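Local atomic coordinates of glucoamylase (PDB entry 1LF6), a protein that hydrolyses terminal alpha-1,4-linked glucose units successively from the non-reducing ends of starch-like chains, probably releasing beta-D-glucose, and probably also hydrolyses isomaltose. Residues A[50-55]-A[105-110]; A[94-99]-A[628-633]. All blocks are in the same frame, centred on the assembly; numbering follows the deposited sequence.

Contact 1. Residues A[50-55]-A[105-110]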
ATOM      1  N   VAL A  50     -13.776   2.111   8.066  1.00 23.52           N
ATOM      2  CA  VAL A  50     -13.956   2.190   6.621  1.00 20.81           C
ATOM      3  C   VAL A  50     -12.746   2.875   5.986  1.00 20.77           C
ATOM      4  O   VAL A  50     -12.315   3.935   6.440  1.00 20.63           O
ATOM      5  CB  VAL A  50     -15.215   3.014   6.251  1.00 21.62           C
ATOM      6  CG1 VAL A  50     -15.277   3.228   4.740  1.00 17.48           C
ATOM      7  CG2 VAL A  50     -16.471   2.294   6.735  1.00 22.04           C
ATOM      8  N   TRP A  51     -12.209   2.267   4.933  1.00 20.66           N
ATOM      9  CA  TRP A  51     -11.067   2.816   4.209  1.00 18.66           C
ATOM     10  C   TRP A  51     -11.475   2.961   2.754  1.00 18.76           C
ATOM     11  O   TRP A  51     -12.236   2.144   2.247  1.00 18.59           O
ATOM     12  CB  TRP A  51      -9.873   1.861   4.245  1.00 19.09           C
ATOM     13  CG  TRP A  51      -9.209   1.676   5.569  1.00 18.30           C
ATOM     14  CD1 TRP A  51      -8.029   2.227   5.977  1.00 16.12           C
ATOM     15  CD2 TRP A  51      -9.630   0.803   6.620  1.00 18.21           C
ATOM     16  NE1 TRP A  51      -7.682   1.740   7.214  1.00 18.25           N
ATOM     17  CE2 TRP A  51      -8.648   0.864   7.632  1.00 16.60           C
ATOM     18  CE3 TRP A  51     -10.746  -0.029   6.804  1.00 17.63           C
ATOM     19  CZ2 TRP A  51      -8.744   0.120   8.814  1.00 17.65           C
ATOM     20  CZ3 TRP A  51     -10.841  -0.766   7.978  1.00 18.05           C
ATOM     21  CH2 TRP A  51      -9.844  -0.686   8.968  1.00 16.85           C
ATOM     22  N   PHE A  52     -10.971   3.988   2.076  1.00 17.86           N
ATOM     23  CA  PHE A  52     -11.282   4.175   0.660  1.00 18.42           C
ATOM     24  C   PHE A  52     -10.020   4.495  -0.132  1.00 17.71           C
ATOM     25  O   PHE A  52      -9.011   4.925   0.432  1.00 18.13           O
ATOM     26  CB  PHE A  52     -12.298   5.309   0.455  1.00 16.69           C
ATOM     27  CG  PHE A  52     -11.779   6.671   0.831  1.00 16.96           C
ATOM     28  CD1 PHE A  52     -11.896   7.140   2.138  1.00 15.70           C
ATOM     29  CD2 PHE A  52     -11.157   7.481  -0.117  1.00 15.37           C
ATOM     30  CE1 PHE A  52     -11.399   8.393   2.495  1.00 15.05           C
ATOM     31  CE2 PHE A  52     -10.658   8.733   0.232  1.00 16.79           C
ATOM     32  CZ  PHE A  52     -10.780   9.189   1.541  1.00 16.13           C
ATOM     33  N   THR A  53     -10.083   4.266  -1.440  1.00 17.36           N
ATOM     34  CA  THR A  53      -8.969   4.555  -2.337  1.00 16.30           C
ATOM     35  C   THR A  53      -9.563   5.216  -3.570  1.00 17.00           C
ATOM     36  O   THR A  53     -10.729   4.996  -3.890  1.00 18.59           O
ATOM     37  CB  THR A  53      -8.212   3.271  -2.773  1.00 15.22           C
ATOM     38  OG1 THR A  53      -9.098   2.399  -3.494  1.00 17.27           O
ATOM     39  CG2 THR A  53      -7.673   2.539  -1.565  1.00 14.07           C
ATOM     40  N   LEU A  54      -8.766   6.038  -4.246  1.00 16.53           N
ATOM     41  CA  LEU A  54      -9.211   6.735  -5.446  1.00 17.46           C
ATOM     42  C   LEU A  54      -8.310   6.359  -6.621  1.00 18.10           C
ATOM     43  O   LEU A  54      -7.100   6.196  -6.459  1.00 18.61           O
ATOM     44  CB  LEU A  54      -9.150   8.256  -5.235  1.00 17.20           C
ATOM     45  CG  LEU A  54      -9.879   8.833  -4.019  1.00 17.58           C
ATOM     46  CD1 LEU A  54      -9.622  10.335  -3.929  1.00 18.34           C
ATOM     47  CD2 LEU A  54     -11.367   8.548  -4.130  1.00 18.54           C
ATOM     48  N   ALA A  55      -8.904   6.232  -7.801  1.00 18.47           N
ATOM     49  CA  ALA A  55      -8.160   5.884  -9.006  1.00 19.00           C
ATOM     50  C   ALA A  55      -8.966   6.292 -10.235  1.00 20.05           C
ATOM     51  O   ALA A  55     -10.189   6.140 -10.262  1.00 21.89           O
ATOM     52  CB  ALA A  55      -7.875   4.378  -9.037  1.00 16.03           C
ATOM     53  N   LEU A 105      -6.372  13.576   4.970  1.00 22.16           N
ATOM     54  CA  LEU A 105      -6.522  12.652   3.851  1.00 23.65           C
ATOM     55  C   LEU A 105      -7.921  12.747   3.249  1.00 23.60           C
ATOM     56  O   LEU A 105      -8.600  11.739   3.041  1.00 23.69           O
ATOM     57  CB  LEU A 105      -6.218  11.215   4.293  1.00 23.24           C
ATOM     58  CG  LEU A 105      -4.749  10.910   4.612  1.00 24.07           C
ATOM     59  CD1 LEU A 105      -4.584   9.436   4.946  1.00 21.92           C
ATOM     60  CD2 LEU A 105      -3.880  11.269   3.419  1.00 22.78           C
ATOM     61  N   GLY A 106      -8.342  13.982   2.994  1.00 23.45           N
ATOM     62  CA  GLY A 106      -9.635  14.239   2.389  1.00 22.11           C
ATOM     63  C   GLY A 106      -9.299  14.686   0.982  1.00 21.35           C
ATOM     64  O   GLY A 106      -8.318  15.398   0.784  1.00 20.98           O
ATOM     65  N   TYR A 107     -10.099  14.292   0.001  1.00 20.40           N
ATOM     66  CA  TYR A 107      -9.784  14.652  -1.374  1.00 20.73           C
ATOM     67  C   TYR A 107     -10.868  15.333  -2.192  1.00 21.15           C
ATOM     68  O   TYR A 107     -12.069  15.121  -1.995  1.00 20.05           O
ATOM     69  CB  TYR A 107      -9.339  13.406  -2.145  1.00 21.38           C
ATOM     70  CG  TYR A 107      -8.155  12.687  -1.545  1.00 19.31           C
ATOM     71  CD1 TYR A 107      -6.868  12.881  -2.044  1.00 17.85           C
ATOM     72  CD2 TYR A 107      -8.326  11.790  -0.494  1.00 19.70           C
ATOM     73  CE1 TYR A 107      -5.781  12.194  -1.512  1.00 18.63           C
ATOM     74  CE2 TYR A 107      -7.249  11.099   0.047  1.00 17.91           C
ATOM     75  CZ  TYR A 107      -5.980  11.306  -0.467  1.00 17.52           C
ATOM     76  OH  TYR A 107      -4.913  10.623   0.075  1.00 17.47           O
ATOM     77  N   LYS A 108     -10.399  16.138  -3.138  1.00 21.42           N
ATOM     78  CA  LYS A 108     -11.246  16.851  -4.072  1.00 22.62           C
ATOM     79  C   LYS A 108     -10.803  16.389  -5.452  1.00 22.22           C
ATOM     80  O   LYS A 108      -9.611  16.397  -5.770  1.00 22.33           O
ATOM     81  CB  LYS A 108     -11.045  18.363  -3.956  1.00 23.74           C
ATOM     82  CG  LYS A 108     -11.842  19.162  -4.982  1.00 27.30           C
ATOM     83  CD  LYS A 108     -11.551  20.654  -4.870  1.00 28.57           C
ATOM     84  CE  LYS A 108     -12.330  21.440  -5.902  1.00 31.60           C
ATOM     85  NZ  LYS A 108     -11.999  22.892  -5.847  1.00 35.51           N
ATOM     86  N   LEU A 109     -11.760  15.967  -6.263  1.00 22.09           N
ATOM     87  CA  LEU A 109     -11.457  15.510  -7.615  1.00 21.95           C
ATOM     88  C   LEU A 109     -12.210  16.360  -8.625  1.00 21.59           C
ATOM     89  O   LEU A 109     -13.393  16.652  -8.449  1.00 23.09           O
ATOM     90  CB  LEU A 109     -11.865  14.044  -7.786  1.00 21.85           C
ATOM     91  CG  LEU A 109     -11.039  12.974  -7.066  1.00 22.69           C
ATOM     92  CD1 LEU A 109     -11.776  11.639  -7.111  1.00 22.66           C
ATOM     93  CD2 LEU A 109      -9.678  12.863  -7.718  1.00 19.19           C
ATOM     94  N   VAL A 110     -11.516  16.768  -9.674  1.00 22.44           N
ATOM     95  CA  VAL A 110     -12.136  17.553 -10.726  1.00 22.22           C
ATOM     96  C   VAL A 110     -11.918  16.780 -12.010  1.00 22.54           C
ATOM     97  O   VAL A 110     -10.794  16.681 -12.498  1.00 21.74           O
ATOM     98  CB  VAL A 110     -11.496  18.953 -10.859  1.00 23.23           C
ATOM     99  CG1 VAL A 110     -12.152  19.720 -12.002  1.00 21.89           C
ATOM    100  CG2 VAL A 110     -11.659  19.720  -9.562  1.00 23.25           C
TER
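The carbonyl oxygen of Leu105 is met by Phe52, whose ring presents its rim: Phe52 CZ lies 3.7 Å from Leu105 O, with the oxygen near the ring plane. That oxygen is also hydrogen-bonded to the hydroxyl of Tyr276, in helix 269-284, so its polar requirement is met in a buried setting. No hydrogen bond links 50-55 to 105-110; the rest of the contact is apolar. Phe52 reaches across because CG sits between the backbone N and the carbonyl carbon (chi1 66°). The neighbouring rim atom, Phe52 CE2, comes within 3.9 Å of Tyr107 CD2, which lies near the plane of the Phe52 ring. The second apolar pair is Leu54 with Tyr107, in which a single methyl does the touching: Leu54 CD1 is 3.6 Å from Tyr107 CB and 3.7 Å from Tyr107 CG, resting at the root of the ring. The same methyl also approaches Leu109, CD1 to CD1 at 4.1 Å, and so lies between two inward-pointing residues of the strand. At its far end Tyr107 OH is hydrogen-bonded to Val40 O, in strand 39-42 of the opposing sheet. An alanine in place of Tyr107 would keep CB against Leu54 but would probably open a gap beside Phe52 CE2 and leave Val40 O without that hydroxyl. Strands 51-55 and 107-113 belong to different sheets, and the axes of 51-55 and 107-110 approach to 10.3 Å with N-to-C directions 27° apart, as expected of two sheets packed face to face, here in the N-terminal beta sandwich. Strand 51-55 runs between strands 39-42 and 58-63, while across the interface Ile124 and Thr126 of strand 118-126 pack round Phe52, and Val97 of strand 93-99 touches Tyr107 and Leu109.

Contact 2. Residues A[94-99]-A[628-633]; sequences ISKVEK and ANEGGI
The side chains of Val97 and Glu630 lie alongside one another, pointing opposite ways, the acid's aliphatic part lying against the valine and its carboxylate reaching the strand backbone. Glu630 CG is 3.6 Å from Val97 CG1, and OE2 accepts a bond of 2.8 Å from Val97 N. The N-H...O angle of 166° shows a nearly straight bond, although the donor stands 49° out of the carboxylate plane. Glu630 gets there with CG anti to its own backbone N (chi1 -176°) and an extended chain beyond. Val97 CG1 also faces the turn backbone, 3.7 Å from Gly631 N. Lys96 crosses the acid at a slant: its CD lies 4.1 Å from Glu630 OE1, while NZ stays 4.8 Å from that oxygen, too far for a salt bridge though its charge may still favour the carboxylate. Glu630 and Gly631 are the central residues of a type I beta turn, Asn629 to Gly632, in the loop after helix 618-627 of the catalytic domain; it meets strand 93-99 of the N-terminal domain's beta sandwich. Asn629 OD1 ties the turn to the residue after it, accepting from Ile633 N at 2.9 Å and weakly from Gly631 N, while its ND2 bonds Gln36 OE1 and Lys37 O. Further along, a water takes a hydrogen bond of 2.9 Å from Lys99 NZ and gives a weak one to Gly631 O.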
ATOM      1  N   ILE A  94     -10.407  13.861 -17.910  1.00 28.48           N
ATOM      2  CA  ILE A  94      -9.115  14.094 -17.269  1.00 27.80           C
ATOM      3  C   ILE A  94      -9.380  14.415 -15.805  1.00 26.91           C
ATOM      4  O   ILE A  94     -10.180  15.297 -15.493  1.00 27.21           O
ATOM      5  CB  ILE A  94      -8.374  15.280 -17.902  1.00 28.51           C
ATOM      6  CG1 ILE A  94      -8.234  15.069 -19.415  1.00 29.36           C
ATOM      7  CG2 ILE A  94      -7.010  15.435 -17.252  1.00 29.18           C
ATOM      8  CD1 ILE A  94      -7.464  13.826 -19.796  1.00 31.38           C
ATOM      9  N   SER A  95      -8.706  13.706 -14.907  1.00 26.15           N
ATOM     10  CA  SER A  95      -8.906  13.915 -13.480  1.00 25.76           C
ATOM     11  C   SER A  95      -7.754  14.656 -12.826  1.00 25.42           C
ATOM     12  O   SER A  95      -6.587  14.401 -13.121  1.00 24.59           O
ATOM     13  CB  SER A  95      -9.109  12.568 -12.780  1.00 26.63           C
ATOM     14  OG  SER A  95      -9.483  12.742 -11.424  1.00 26.81           O
ATOM     15  N   LYS A  96      -8.100  15.584 -11.940  1.00 24.93           N
ATOM     16  CA  LYS A  96      -7.123  16.371 -11.196  1.00 25.88           C
ATOM     17  C   LYS A  96      -7.438  16.130  -9.730  1.00 24.21           C
ATOM     18  O   LYS A  96      -8.589  16.272  -9.311  1.00 25.29           O
ATOM     19  CB  LYS A  96      -7.273  17.868 -11.502  1.00 28.77           C
ATOM     20  CG  LYS A  96      -7.123  18.233 -12.970  1.00 33.29           C
ATOM     21  CD  LYS A  96      -5.727  17.915 -13.473  1.00 36.66           C
ATOM     22  CE  LYS A  96      -5.615  18.136 -14.972  1.00 37.23           C
ATOM     23  NZ  LYS A  96      -4.245  17.817 -15.467  1.00 40.09           N
ATOM     24  N   VAL A  97      -6.427  15.766  -8.949  1.00 20.79           N
ATOM     25  CA  VAL A  97      -6.650  15.508  -7.536  1.00 20.44           C
ATOM     26  C   VAL A  97      -5.879  16.468  -6.638  1.00 20.65           C
ATOM     27  O   VAL A  97      -4.789  16.917  -6.983  1.00 21.12           O
ATOM     28  CB  VAL A  97      -6.243  14.060  -7.156  1.00 18.15           C
ATOM     29  CG1 VAL A  97      -4.730  13.895  -7.274  1.00 15.46           C
ATOM     30  CG2 VAL A  97      -6.717  13.734  -5.733  1.00 18.11           C
ATOM     31  N   GLU A  98      -6.468  16.787  -5.491  1.00 21.62           N
ATOM     32  CA  GLU A  98      -5.838  17.659  -4.508  1.00 21.96           C
ATOM     33  C   GLU A  98      -6.503  17.345  -3.178  1.00 20.51           C
ATOM     34  O   GLU A  98      -7.681  16.991  -3.148  1.00 21.80           O
ATOM     35  CB  GLU A  98      -6.040  19.139  -4.864  1.00 25.23           C
ATOM     36  CG  GLU A  98      -7.457  19.655  -4.669  1.00 31.69           C
ATOM     37  CD  GLU A  98      -7.551  21.175  -4.720  1.00 36.27           C
ATOM     38  OE1 GLU A  98      -8.669  21.708  -4.541  1.00 40.98           O
ATOM     39  OE2 GLU A  98      -6.516  21.843  -4.938  1.00 37.45           O
ATOM     40  N   LYS A  99      -5.757  17.444  -2.080  1.00 19.76           N
ATOM     41  CA  LYS A  99      -6.331  17.163  -0.762  1.00 20.21           C
ATOM     42  C   LYS A  99      -6.985  18.419  -0.195  1.00 18.94           C
ATOM     43  O   LYS A  99      -6.668  19.529  -0.619  1.00 19.71           O
ATOM     44  CB  LYS A  99      -5.249  16.660   0.207  1.00 19.59           C
ATOM     45  CG  LYS A  99      -4.473  15.439  -0.295  1.00 21.60           C
ATOM     46  CD  LYS A  99      -3.835  14.641   0.838  1.00 18.42           C
ATOM     47  CE  LYS A  99      -2.860  15.464   1.670  1.00 18.57           C
ATOM     48  NZ  LYS A  99      -1.733  16.005   0.854  1.00 16.24           N
ATOM     49  N   ALA A 628       6.672  10.716  -6.929  1.00 16.13           N
ATOM     50  CA  ALA A 628       5.332  10.652  -6.371  1.00 16.15           C
ATOM     51  C   ALA A 628       4.369  11.229  -7.403  1.00 17.22           C
ATOM     52  O   ALA A 628       4.753  12.083  -8.209  1.00 16.16           O
ATOM     53  CB  ALA A 628       5.260  11.456  -5.062  1.00 16.24           C
ATOM     54  N   ASN A 629       3.123  10.753  -7.396  1.00 17.05           N
ATOM     55  CA  ASN A 629       2.142  11.265  -8.344  1.00 16.06           C
ATOM     56  C   ASN A 629       1.484  12.547  -7.826  1.00 17.67           C
ATOM     57  O   ASN A 629       1.908  13.124  -6.818  1.00 15.39           O
ATOM     58  CB  ASN A 629       1.062  10.219  -8.663  1.00 13.90           C
ATOM     59  CG  ASN A 629       0.236   9.814  -7.450  1.00 14.37           C
ATOM     60  OD1 ASN A 629       0.111  10.560  -6.482  1.00 14.93           O
ATOM     61  ND2 ASN A 629      -0.352   8.624  -7.514  1.00 13.36           N
ATOM     62  N   GLU A 630       0.446  12.981  -8.533  1.00 17.07           N
ATOM     63  CA  GLU A 630      -0.283  14.188  -8.197  1.00 19.15           C
ATOM     64  C   GLU A 630      -0.878  14.134  -6.794  1.00 18.56           C
ATOM     65  O   GLU A 630      -0.987  15.156  -6.127  1.00 18.30           O
ATOM     66  CB  GLU A 630      -1.378  14.424  -9.233  1.00 21.77           C
ATOM     67  CG  GLU A 630      -2.159  15.699  -9.046  1.00 23.21           C
ATOM     68  CD  GLU A 630      -3.017  15.999 -10.249  1.00 23.18           C
ATOM     69  OE1 GLU A 630      -2.604  16.834 -11.085  1.00 25.46           O
ATOM     70  OE2 GLU A 630      -4.097  15.386 -10.364  1.00 23.17           O
ATOM     71  N   GLY A 631      -1.249  12.938  -6.347  1.00 15.71           N
ATOM     72  CA  GLY A 631      -1.807  12.791  -5.014  1.00 17.74           C
ATOM     73  C   GLY A 631      -0.759  12.629  -3.924  1.00 18.08           C
ATOM     74  O   GLY A 631      -1.095  12.405  -2.756  1.00 20.18           O
ATOM     75  N   GLY A 632       0.512  12.746  -4.302  1.00 17.79           N
ATOM     76  CA  GLY A 632       1.590  12.600  -3.340  1.00 17.10           C
ATOM     77  C   GLY A 632       1.838  11.141  -2.996  1.00 19.53           C
ATOM     78  O   GLY A 632       2.478  10.830  -1.995  1.00 20.75           O
ATOM     79  N   ILE A 633       1.335  10.240  -3.833  1.00 18.44           N
ATOM     80  CA  ILE A 633       1.491   8.810  -3.604  1.00 17.55           C
ATOM     81  C   ILE A 633       2.643   8.234  -4.414  1.00 17.90           C
ATOM     82  O   ILE A 633       2.771   8.483  -5.617  1.00 16.97           O
ATOM     83  CB  ILE A 633       0.163   8.073  -3.912  1.00 17.31           C
ATOM     84  CG1 ILE A 633      -0.850   8.408  -2.804  1.00 18.46           C
ATOM     85  CG2 ILE A 633       0.390   6.562  -4.052  1.00 17.81           C
ATOM     86  CD1 ILE A 633      -2.231   7.831  -3.002  1.00 18.78           C
TER
HETATM   87  O   HOH W   1      -0.611  14.894  -1.578  1.00 16.10           O

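In the fold
The two contacts have centres about 10 Å apart and meet through adjacent antiparallel strands, 93-99 and 107-113, of the larger sheet. Backbone pairing joins them directly, Lys108 N to Glu98 O at 2.8 Å and Val110 O to Lys96 N at 3.0 Å, both probable hydrogen bonds; side chains pack as well, Leu109 CD2 on Val97 CG2 at 3.7 Å. Along the chain their segments alternate: 50-55, 94-99, 105-110 and, more than 500 residues later, 628-633. Contact 1 lies wholly inside the N-terminal beta sandwich, whereas contact 2 joins it to the helical catalytic domain of family 15. The same sheet therefore serves sandwich core and domain interface, away from the probable catalytic residues Glu435 and Glu438.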